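Local atomic coordinates of anopheles Plasmodium-responsive Leucine-rich repeat protein 1 (Anopheles gambiae, PDB entry 3OJA), a protein that probably acts in mosquito immunity against Plasmodium, as a leucine-rich repeat protein that pairs with a partner chain through a helical dimerization region. Residues 138-143 against 161-166; 29-34 against 58-63; 335-340 against 398-403. One frame throughout, in Å; residues are numbered along the deposited sequence.

Interaction 1. Residues 138-143 against 161-166; sequences LPRGIF and RIEDDT
Phe143 meets Thr166 at the edge of its ring: the methyl CG2 of Thr166 lies near the ring plane, 3.8 Å from Phe143 CD2, while one ring face carries Ile142 CG2 of the same segment. The Arg140 guanidinium also takes its partner at the edge, with Asp165 OD2 2.9 Å from Arg140 NE and 9° out of the guanidinium plane. The two loops follow strands 127-129 and 151-153 in successive coils of a leucine-rich repeat solenoid. Leu138 faces Ile162 and Phe143 faces Thr166, an offset of 24 and then 23 residues, and the CD1 atoms of Leu138 and Ile162 touch at 4.0 Å.

Asp165 OD2 uses its syn lone pair in the salt bridge, although the carboxylate and guanidinium planes stand almost perpendicular, at 86°. Arg140 reaches it by leaving the backbone with CG opposite N and then bending at chi2 and chi3, which also leans NH2 against Glu163 CG. The Glu163 carboxylate is engaged by Arg161, which grips it side-on through NE and NH2, with NE to OE2 at 2.9 Å. Arg140 NH2 lies 4.3 Å from Glu163 OE1, beyond salt-bridge range, so any attraction is looser.

Water joins the two backbones: one molecule links Leu138 N to Arg161 O, and another links Phe143 N to Thr166 O. A third runs from Gly141 N, inside a type II turn, to Asp165 OD1. The facing type I turn is doubly fastened, since Glu163 O accepts Thr166 N at 3.2 Å and Thr166 OG1 at 2.9 Å from the same face of its carbonyl plane.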
loop_
_atom_site.group_PDB
_atom_site.type_symbol
_atom_site.label_atom_id
_atom_site.label_comp_id
_atom_site.label_asym_id
_atom_site.label_seq_id
_atom_site.Cartn_x
_atom_site.Cartn_y
_atom_site.Cartn_z
ATOM N N LEU B 138 -21.147 -1.399 -31.429
ATOM C CA LEU B 138 -22.491 -1.190 -31.871
ATOM C C LEU B 138 -22.386 -0.370 -33.143
ATOM O O LEU B 138 -21.575 0.583 -33.218
ATOM C CB LEU B 138 -23.284 -0.422 -30.825
ATOM C CG LEU B 138 -23.222 -0.948 -29.387
ATOM C CD1 LEU B 138 -24.077 -0.069 -28.427
ATOM C CD2 LEU B 138 -23.671 -2.382 -29.238
ATOM N N PRO B 139 -23.204 -0.723 -34.151
ATOM C CA PRO B 139 -23.386 0.060 -35.373
ATOM C C PRO B 139 -24.041 1.410 -35.125
ATOM O O PRO B 139 -25.026 1.489 -34.380
ATOM C CB PRO B 139 -24.326 -0.809 -36.188
ATOM C CG PRO B 139 -24.318 -2.162 -35.522
ATOM C CD PRO B 139 -24.099 -1.892 -34.115
ATOM N N ARG B 140 -23.518 2.454 -35.781
ATOM C CA ARG B 140 -24.102 3.794 -35.688
ATOM C C ARG B 140 -25.584 3.670 -35.968
ATOM O O ARG B 140 -26.012 2.923 -36.843
ATOM C CB ARG B 140 -23.412 4.778 -36.639
ATOM C CG ARG B 140 -23.833 6.273 -36.461
ATOM C CD ARG B 140 -22.631 7.304 -36.552
ATOM N NE ARG B 140 -21.749 7.306 -35.345
ATOM C CZ ARG B 140 -20.437 6.974 -35.309
ATOM N NH1 ARG B 140 -19.757 6.621 -36.412
ATOM N NH2 ARG B 140 -19.778 7.014 -34.151
ATOM N N GLY B 141 -26.380 4.369 -35.182
ATOM C CA GLY B 141 -27.831 4.351 -35.346
ATOM C C GLY B 141 -28.562 3.129 -34.815
ATOM O O GLY B 141 -29.744 2.984 -35.078
ATOM N N ILE B 142 -27.896 2.270 -34.043
ATOM C CA ILE B 142 -28.513 1.023 -33.558
ATOM C C ILE B 142 -29.809 1.213 -32.762
ATOM O O ILE B 142 -30.650 0.309 -32.742
ATOM C CB ILE B 142 -27.496 0.182 -32.693
ATOM C CG1 ILE B 142 -28.053 -1.199 -32.360
ATOM C CG2 ILE B 142 -27.172 0.884 -31.414
ATOM C CD1 ILE B 142 -28.437 -2.005 -33.531
ATOM N N PHE B 143 -29.945 2.358 -32.084
ATOM C CA PHE B 143 -31.097 2.645 -31.245
ATOM C C PHE B 143 -31.771 3.928 -31.633
ATOM O O PHE B 143 -32.645 4.371 -30.931
ATOM C CB PHE B 143 -30.710 2.778 -29.776
ATOM C CG PHE B 143 -30.121 1.520 -29.178
ATOM C CD1 PHE B 143 -30.783 0.300 -29.290
ATOM C CD2 PHE B 143 -28.890 1.553 -28.490
ATOM C CE1 PHE B 143 -30.222 -0.832 -28.767
ATOM C CE2 PHE B 143 -28.348 0.401 -27.956
ATOM C CZ PHE B 143 -29.022 -0.776 -28.106
ATOM N N ARG B 161 -16.236 0.920 -26.934
ATOM C CA ARG B 161 -16.762 2.264 -26.855
ATOM C C ARG B 161 -18.303 2.267 -27.008
ATOM O O ARG B 161 -18.862 1.486 -27.724
ATOM C CB ARG B 161 -16.143 3.149 -27.953
ATOM C CG ARG B 161 -14.706 3.581 -27.773
ATOM C CD ARG B 161 -14.175 4.294 -29.034
ATOM N NE ARG B 161 -14.888 5.540 -29.318
ATOM C CZ ARG B 161 -14.721 6.677 -28.626
ATOM N NH1 ARG B 161 -13.873 6.695 -27.579
ATOM N NH2 ARG B 161 -15.407 7.791 -28.928
ATOM N N ILE B 162 -18.979 3.153 -26.307
ATOM C CA ILE B 162 -20.340 3.460 -26.584
ATOM C C ILE B 162 -20.174 4.888 -27.100
ATOM O O ILE B 162 -19.891 5.775 -26.306
ATOM C CB ILE B 162 -21.198 3.464 -25.284
ATOM C CG1 ILE B 162 -21.226 2.104 -24.608
ATOM C CG2 ILE B 162 -22.588 3.822 -25.524
ATOM C CD1 ILE B 162 -21.599 0.989 -25.479
ATOM N N GLU B 163 -20.323 5.122 -28.407
ATOM C CA GLU B 163 -20.238 6.474 -28.991
ATOM C C GLU B 163 -21.342 7.380 -28.438
ATOM O O GLU B 163 -22.416 6.903 -28.042
ATOM C CB GLU B 163 -20.362 6.421 -30.532
ATOM C CG GLU B 163 -19.320 5.605 -31.290
ATOM C CD GLU B 163 -17.854 5.971 -30.977
ATOM O OE1 GLU B 163 -17.556 7.100 -30.460
ATOM O OE2 GLU B 163 -16.999 5.086 -31.256
ATOM N N ASP B 164 -21.110 8.691 -28.457
ATOM C CA ASP B 164 -22.060 9.610 -27.834
ATOM C C ASP B 164 -23.463 9.725 -28.448
ATOM O O ASP B 164 -24.327 10.296 -27.817
ATOM C CB ASP B 164 -21.437 11.005 -27.694
ATOM C CG ASP B 164 -20.214 11.008 -26.786
ATOM O OD1 ASP B 164 -20.106 10.086 -25.943
ATOM O OD2 ASP B 164 -19.360 11.921 -26.930
ATOM N N ASP B 165 -23.710 9.217 -29.657
ATOM C CA ASP B 165 -25.024 9.433 -30.289
ATOM C C ASP B 165 -25.910 8.259 -29.979
ATOM O O ASP B 165 -27.084 8.284 -30.283
ATOM C CB ASP B 165 -24.945 9.657 -31.824
ATOM C CG ASP B 165 -24.443 8.417 -32.610
ATOM O OD1 ASP B 165 -24.767 7.276 -32.238
ATOM O OD2 ASP B 165 -23.735 8.569 -33.639
ATOM N N THR B 166 -25.311 7.241 -29.370
ATOM C CA THR B 166 -25.929 5.966 -29.207
ATOM C C THR B 166 -27.295 6.106 -28.601
ATOM O O THR B 166 -28.238 5.468 -29.075
ATOM C CB THR B 166 -25.097 5.068 -28.290
ATOM O OG1 THR B 166 -23.944 4.575 -29.001
ATOM C CG2 THR B 166 -25.938 3.876 -27.794
HETATM O O HOH W 1 -19.628 0.597 -30.154
HETATM O O HOH W 2 -25.707 4.848 -32.690
HETATM O O HOH W 3 -27.846 4.307 -31.341
HETATM O O HOH W 4 -31.237 6.297 -29.345
#

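Interaction 2. Residues 29-34 against 58-63; sequences FYDVHI and FKNSTM. With NAG (2-acetamido-2-deoxy-beta-D-glucopyranose), chain H.
Phe29 and Phe58 share one first torsion, CG opposite the carbonyl carbon (chi1 -68° and -67°); on residues bridged in parallel and facing the same side, this lays the two side chains alongside each other. Their rings meet obliquely, planes 40° apart and centroids separated by 4.9 Å, with Phe29 CB also over the Phe58 face in a CH-pi contact. Lys59 instead sets CG opposite its backbone N, and its extended chain carries CD along the Tyr30 ring to 3.5 Å from Tyr30 OH. Lys59 CB makes a separate CH-pi contact over the Tyr30 ring centre.

The backbones pair in parallel: Lys59 N donates to Phe29 O at 2.9 Å, Thr62 N to Val32 O at 3.0 Å and Ile34 N to Thr62 O at 3.1 Å. Between these bonds both chains bend, Asp31 and Asn60 each having positive phi. There Ser61 OG takes over, accepting Val32 N at 3.3 Å while donating to Lys59 O at 2.6 Å. Asn60 ND2 is bonded covalently to C1 of the glycan sugar. Leu70 of helix 69-73 packs on both phenylalanines.

Parallel pairing of equivalent residues in adjacent coils, with Phe29, Phe58, Ile34 and Met63 packed on the same face, is characteristic of a leucine-rich repeat solenoid, here at its N-terminal end.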
loop_
_atom_site.group_PDB
_atom_site.type_symbol
_atom_site.label_atom_id
_atom_site.label_comp_id
_atom_site.label_asym_id
_atom_site.label_seq_id
_atom_site.Cartn_x
_atom_site.Cartn_y
_atom_site.Cartn_z
ATOM N N PHE B 29 -42.099 -23.071 -28.849
ATOM C CA PHE B 29 -41.644 -23.952 -29.907
ATOM C C PHE B 29 -40.783 -25.057 -29.336
ATOM O O PHE B 29 -39.929 -24.764 -28.513
ATOM C CB PHE B 29 -40.832 -23.169 -30.893
ATOM C CG PHE B 29 -41.629 -22.172 -31.687
ATOM C CD1 PHE B 29 -42.466 -22.592 -32.705
ATOM C CD2 PHE B 29 -41.501 -20.810 -31.443
ATOM C CE1 PHE B 29 -43.164 -21.679 -33.441
ATOM C CE2 PHE B 29 -42.201 -19.888 -32.181
ATOM C CZ PHE B 29 -43.031 -20.316 -33.184
ATOM N N TYR B 30 -40.976 -26.322 -29.731
ATOM C CA TYR B 30 -40.121 -27.389 -29.176
ATOM C C TYR B 30 -39.137 -27.952 -30.195
ATOM O O TYR B 30 -39.285 -27.770 -31.379
ATOM C CB TYR B 30 -40.949 -28.518 -28.591
ATOM C CG TYR B 30 -41.473 -28.308 -27.180
ATOM C CD1 TYR B 30 -40.982 -29.073 -26.133
ATOM C CD2 TYR B 30 -42.498 -27.396 -26.904
ATOM C CE1 TYR B 30 -41.461 -28.919 -24.817
ATOM C CE2 TYR B 30 -42.995 -27.218 -25.596
ATOM C CZ TYR B 30 -42.466 -27.990 -24.543
ATOM O OH TYR B 30 -42.916 -27.856 -23.223
ATOM N N ASP B 31 -38.112 -28.626 -29.709
ATOM C CA ASP B 31 -37.112 -29.320 -30.544
ATOM C C ASP B 31 -36.778 -28.705 -31.932
ATOM O O ASP B 31 -36.541 -29.419 -32.910
ATOM C CB ASP B 31 -37.496 -30.796 -30.648
ATOM C CG ASP B 31 -38.179 -31.319 -29.356
ATOM O OD1 ASP B 31 -37.628 -31.120 -28.247
ATOM O OD2 ASP B 31 -39.269 -31.942 -29.450
ATOM N N VAL B 32 -36.691 -27.376 -31.998
ATOM C CA VAL B 32 -36.212 -26.660 -33.204
ATOM C C VAL B 32 -34.681 -26.608 -33.283
ATOM O O VAL B 32 -34.033 -26.196 -32.315
ATOM C CB VAL B 32 -36.673 -25.233 -33.177
ATOM C CG1 VAL B 32 -36.291 -24.540 -34.450
ATOM C CG2 VAL B 32 -38.137 -25.208 -32.971
ATOM N N HIS B 33 -34.096 -26.998 -34.419
ATOM C CA HIS B 33 -32.642 -26.946 -34.574
ATOM C C HIS B 33 -32.242 -26.445 -35.932
ATOM O O HIS B 33 -32.397 -27.141 -36.898
ATOM C CB HIS B 33 -32.032 -28.315 -34.322
ATOM C CG HIS B 33 -32.299 -28.833 -32.944
ATOM N ND1 HIS B 33 -31.514 -28.497 -31.859
ATOM C CD2 HIS B 33 -33.279 -29.639 -32.468
ATOM C CE1 HIS B 33 -32.009 -29.073 -30.773
ATOM N NE2 HIS B 33 -33.084 -29.767 -31.108
ATOM N N ILE B 34 -31.733 -25.224 -35.992
ATOM C CA ILE B 34 -31.235 -24.604 -37.208
ATOM C C ILE B 34 -29.697 -24.476 -37.085
ATOM O O ILE B 34 -29.155 -24.291 -35.997
ATOM C CB ILE B 34 -31.891 -23.226 -37.363
ATOM C CG1 ILE B 34 -33.361 -23.374 -37.624
ATOM C CG2 ILE B 34 -31.321 -22.425 -38.509
ATOM C CD1 ILE B 34 -34.087 -22.101 -37.565
ATOM N N PHE B 58 -38.606 -20.757 -26.709
ATOM C CA PHE B 58 -38.273 -22.050 -27.300
ATOM C C PHE B 58 -37.818 -22.966 -26.210
ATOM O O PHE B 58 -37.378 -22.495 -25.172
ATOM C CB PHE B 58 -37.169 -21.955 -28.288
ATOM C CG PHE B 58 -37.511 -21.196 -29.515
ATOM C CD1 PHE B 58 -37.379 -21.785 -30.764
ATOM C CD2 PHE B 58 -37.905 -19.870 -29.443
ATOM C CE1 PHE B 58 -37.651 -21.085 -31.902
ATOM C CE2 PHE B 58 -38.183 -19.152 -30.604
ATOM C CZ PHE B 58 -38.049 -19.771 -31.837
ATOM N N LYS B 59 -37.948 -24.270 -26.439
ATOM C CA LYS B 59 -37.508 -25.274 -25.481
ATOM C C LYS B 59 -36.719 -26.314 -26.263
ATOM O O LYS B 59 -37.016 -26.540 -27.415
ATOM C CB LYS B 59 -38.708 -25.885 -24.755
ATOM C CG LYS B 59 -38.335 -26.851 -23.646
ATOM C CD LYS B 59 -39.542 -27.292 -22.761
ATOM C CE LYS B 59 -39.164 -28.442 -21.750
ATOM N NZ LYS B 59 -37.907 -28.243 -20.887
ATOM N N ASN B 60 -35.707 -26.925 -25.660
ATOM C CA ASN B 60 -34.855 -27.903 -26.354
ATOM C C ASN B 60 -34.478 -27.541 -27.808
ATOM O O ASN B 60 -34.510 -28.387 -28.707
ATOM C CB ASN B 60 -35.479 -29.288 -26.309
ATOM C CG ASN B 60 -34.450 -30.384 -26.403
ATOM O OD1 ASN B 60 -33.262 -30.103 -26.266
ATOM N ND2 ASN B 60 -34.882 -31.639 -26.686
ATOM N N SER B 61 -34.078 -26.287 -28.014
ATOM C CA SER B 61 -33.805 -25.765 -29.326
ATOM C C SER B 61 -32.472 -25.059 -29.394
ATOM O O SER B 61 -31.967 -24.539 -28.386
ATOM C CB SER B 61 -34.865 -24.758 -29.665
ATOM O OG SER B 61 -36.150 -25.299 -29.501
ATOM N N THR B 62 -31.913 -25.008 -30.599
ATOM C CA THR B 62 -30.644 -24.355 -30.817
ATOM C C THR B 62 -30.684 -23.824 -32.202
ATOM O O THR B 62 -30.800 -24.552 -33.155
ATOM C CB THR B 62 -29.425 -25.303 -30.719
ATOM O OG1 THR B 62 -29.254 -25.971 -31.973
ATOM C CG2 THR B 62 -29.572 -26.298 -29.614
ATOM N N MET B 63 -30.559 -22.525 -32.306
ATOM C CA MET B 63 -30.655 -21.822 -33.571
ATOM C C MET B 63 -29.381 -21.021 -33.845
ATOM O O MET B 63 -29.254 -19.859 -33.398
ATOM C CB MET B 63 -31.827 -20.871 -33.478
ATOM C CG MET B 63 -33.141 -21.533 -33.626
ATOM S SD MET B 63 -34.452 -20.314 -33.725
ATOM C CE MET B 63 -34.947 -20.175 -31.989
HETATM C C1 NAG H . -33.747 -32.451 -27.128
HETATM C C2 NAG H . -33.807 -33.513 -26.049
HETATM C C3 NAG H . -32.572 -34.411 -26.141
HETATM C C4 NAG H . -32.906 -35.216 -27.415
HETATM C C5 NAG H . -32.838 -34.226 -28.589
HETATM C C6 NAG H . -33.088 -34.981 -29.925
HETATM C C7 NAG H . -35.296 -33.231 -24.188
HETATM C C8 NAG H . -35.317 -33.016 -22.665
HETATM N N2 NAG H . -34.093 -32.924 -24.746
HETATM O O3 NAG H . -32.401 -35.137 -24.924
HETATM O O4 NAG H . -32.191 -36.427 -27.671
HETATM O O5 NAG H . -33.755 -33.103 -28.406
HETATM O O6 NAG H . -34.348 -35.708 -29.953
HETATM O O7 NAG H . -36.289 -33.672 -24.878
#

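Interaction 3. Residues 335-340 against 398-403; sequences SIVTLK and KPYLDR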
loop_
_atom_site.group_PDB
_atom_site.type_symbol
_atom_site.label_atom_id
_atom_site.label_comp_id
_atom_site.label_asym_id
_atom_site.label_seq_id
_atom_site.Cartn_x
_atom_site.Cartn_y
_atom_site.Cartn_z
ATOM N N SER B 335 -2.196 2.038 12.020
ATOM C CA SER B 335 -1.254 2.204 13.106
ATOM C C SER B 335 -1.824 3.161 14.125
ATOM O O SER B 335 -1.175 4.123 14.519
ATOM C CB SER B 335 0.040 2.826 12.612
ATOM O OG SER B 335 0.435 2.115 11.501
ATOM N N ILE B 336 -3.048 2.976 14.538
ATOM C CA ILE B 336 -3.590 3.981 15.408
ATOM C C ILE B 336 -2.995 3.815 16.823
ATOM O O ILE B 336 -2.857 2.718 17.382
ATOM C CB ILE B 336 -5.094 3.966 15.305
ATOM C CG1 ILE B 336 -5.450 4.360 13.858
ATOM C CG2 ILE B 336 -5.700 4.948 16.262
ATOM C CD1 ILE B 336 -6.914 4.057 13.468
ATOM N N VAL B 337 -2.558 4.921 17.365
ATOM C CA VAL B 337 -1.980 4.899 18.681
ATOM C C VAL B 337 -2.973 5.163 19.813
ATOM O O VAL B 337 -2.863 4.502 20.808
ATOM C CB VAL B 337 -0.807 5.881 18.766
ATOM C CG1 VAL B 337 -0.182 5.870 20.172
ATOM C CG2 VAL B 337 0.179 5.548 17.623
ATOM N N THR B 338 -3.907 6.108 19.677
ATOM C CA THR B 338 -4.874 6.354 20.734
ATOM C C THR B 338 -6.248 6.544 20.178
ATOM O O THR B 338 -6.383 6.997 19.063
ATOM C CB THR B 338 -4.552 7.615 21.550
ATOM O OG1 THR B 338 -4.637 8.782 20.731
ATOM C CG2 THR B 338 -3.171 7.509 22.228
ATOM N N LEU B 339 -7.288 6.236 20.946
ATOM C CA LEU B 339 -8.642 6.499 20.476
ATOM C C LEU B 339 -9.520 6.901 21.657
ATOM O O LEU B 339 -9.315 6.409 22.755
ATOM C CB LEU B 339 -9.185 5.276 19.753
ATOM C CG LEU B 339 -10.677 5.263 19.475
ATOM C CD1 LEU B 339 -11.013 6.237 18.396
ATOM C CD2 LEU B 339 -11.077 3.874 19.095
ATOM N N LYS B 340 -10.491 7.786 21.467
ATOM C CA LYS B 340 -11.176 8.413 22.622
ATOM C C LYS B 340 -12.687 8.493 22.354
ATOM O O LYS B 340 -13.085 9.060 21.306
ATOM C CB LYS B 340 -10.591 9.821 22.869
ATOM C CG LYS B 340 -10.704 10.306 24.315
ATOM C CD LYS B 340 -10.120 11.756 24.499
ATOM C CE LYS B 340 -11.020 12.727 25.436
ATOM N NZ LYS B 340 -10.793 12.668 26.953
ATOM N N LYS B 398 4.687 8.885 26.722
ATOM C CA LYS B 398 4.496 9.760 25.585
ATOM C C LYS B 398 4.436 8.918 24.314
ATOM O O LYS B 398 5.413 8.849 23.570
ATOM C CB LYS B 398 5.634 10.769 25.502
ATOM C CG LYS B 398 6.029 11.344 26.831
ATOM C CD LYS B 398 6.993 12.520 26.646
ATOM C CE LYS B 398 6.652 13.664 27.636
ATOM N NZ LYS B 398 6.727 13.202 29.071
ATOM N N PRO B 399 3.257 8.321 24.045
ATOM C CA PRO B 399 3.148 7.281 23.014
ATOM C C PRO B 399 3.555 7.868 21.647
ATOM O O PRO B 399 4.369 7.242 20.974
ATOM C CB PRO B 399 1.655 6.868 23.036
ATOM C CG PRO B 399 1.008 7.774 23.982
ATOM C CD PRO B 399 1.937 8.859 24.409
ATOM N N TYR B 400 3.021 9.015 21.249
ATOM C CA TYR B 400 3.393 9.566 19.967
ATOM C C TYR B 400 4.898 9.830 19.856
ATOM O O TYR B 400 5.466 9.574 18.781
ATOM C CB TYR B 400 2.542 10.778 19.550
ATOM C CG TYR B 400 1.126 10.380 19.317
ATOM C CD1 TYR B 400 0.778 9.624 18.192
ATOM C CD2 TYR B 400 0.148 10.682 20.257
ATOM C CE1 TYR B 400 -0.507 9.209 17.984
ATOM C CE2 TYR B 400 -1.153 10.266 20.091
ATOM C CZ TYR B 400 -1.481 9.526 18.938
ATOM O OH TYR B 400 -2.770 9.099 18.791
ATOM N N LEU B 401 5.575 10.262 20.927
ATOM C CA LEU B 401 7.007 10.499 20.804
ATOM C C LEU B 401 7.679 9.154 20.586
ATOM O O LEU B 401 8.605 8.984 19.789
ATOM C CB LEU B 401 7.573 11.198 22.032
ATOM C CG LEU B 401 9.103 11.288 22.075
ATOM C CD1 LEU B 401 9.578 12.119 20.953
ATOM C CD2 LEU B 401 9.558 11.801 23.384
ATOM N N ASP B 402 7.186 8.187 21.308
ATOM C CA ASP B 402 7.697 6.873 21.229
ATOM C C ASP B 402 7.604 6.267 19.839
ATOM O O ASP B 402 8.500 5.493 19.456
ATOM C CB ASP B 402 6.846 6.016 22.117
ATOM C CG ASP B 402 7.318 4.627 22.163
ATOM O OD1 ASP B 402 8.339 4.487 22.867
ATOM O OD2 ASP B 402 6.700 3.728 21.514
ATOM N N ARG B 403 6.488 6.532 19.135
ATOM C CA ARG B 403 6.237 5.908 17.871
ATOM C C ARG B 403 7.120 6.633 16.895
ATOM O O ARG B 403 7.610 6.035 15.956
ATOM C CB ARG B 403 4.767 5.992 17.421
ATOM C CG ARG B 403 3.766 5.296 18.304
ATOM C CD ARG B 403 4.200 3.926 18.642
ATOM N NE ARG B 403 3.230 3.198 19.432
ATOM C CZ ARG B 403 3.106 3.285 20.767
ATOM N NH1 ARG B 403 3.834 4.090 21.523
ATOM N NH2 ARG B 403 2.195 2.554 21.371
#
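Val337 and Pro399 are the residues whose CA atoms lie nearest across the contact, 7.1 Å apart. Residues 335-340 form an irregular loop, while 399-403 open helix 399-415 behind Lys398 at the N-cap. No backbone bond spans that gap, so side chains make the contact.

Val337 is the central one. With CG1 opposite its backbone N (chi1 180°), that methyl lies over one face of the Tyr400 ring, 4.2 Å from the centroid and 20° off the normal, and also above the centre of the Arg403 guanidinium. The same CG1 touches Pro399 CB at 3.5 Å, and CG2 meets Arg403 CG at 3.7 Å. Beside this apolar patch, Tyr400 OH donates to Thr338 OG1 at 2.7 Å, the threonine oxygen standing near the ring plane at its edge. Arg403 is turned to other partners: NE forms a salt bridge with Asp356, and NH1 pairs with Asp402 OD2 at 2.9 Å. An apolar side chain of the partner protein chain packs on Tyr400.

Because Thr338 OG1 accepts from the tyrosine and also bonds Glu317 OE1, its own hydroxyl hydrogen probably points to that carboxylate, giving a Tyr400-Thr338-Glu317 chain of hydrogen bonds which would restrain the position of the phenol oxygen.

How the interactions relate
From the N terminus the contacts follow in series, each closing before the next opens, so none nest or cross. Interaction 2 (29-34 with 58-63) closes a short loop and joins adjacent coils at the beginning of the solenoid. Interaction 1 (138-143 with 161-166) does the same between two coils further along, with its centre about 32 Å from that of interaction 2. Interaction 3 (335-340 with 398-403) spans a longer loop of 57 intervening residues and ties a late coil to helix 399-415, in the part of the chain assigned to the LRIM1-type dimerization family. Its centre is about 56 Å from that of interaction 1 and about 70 Å from that of interaction 2, on the opposite side of the chain's centre from both.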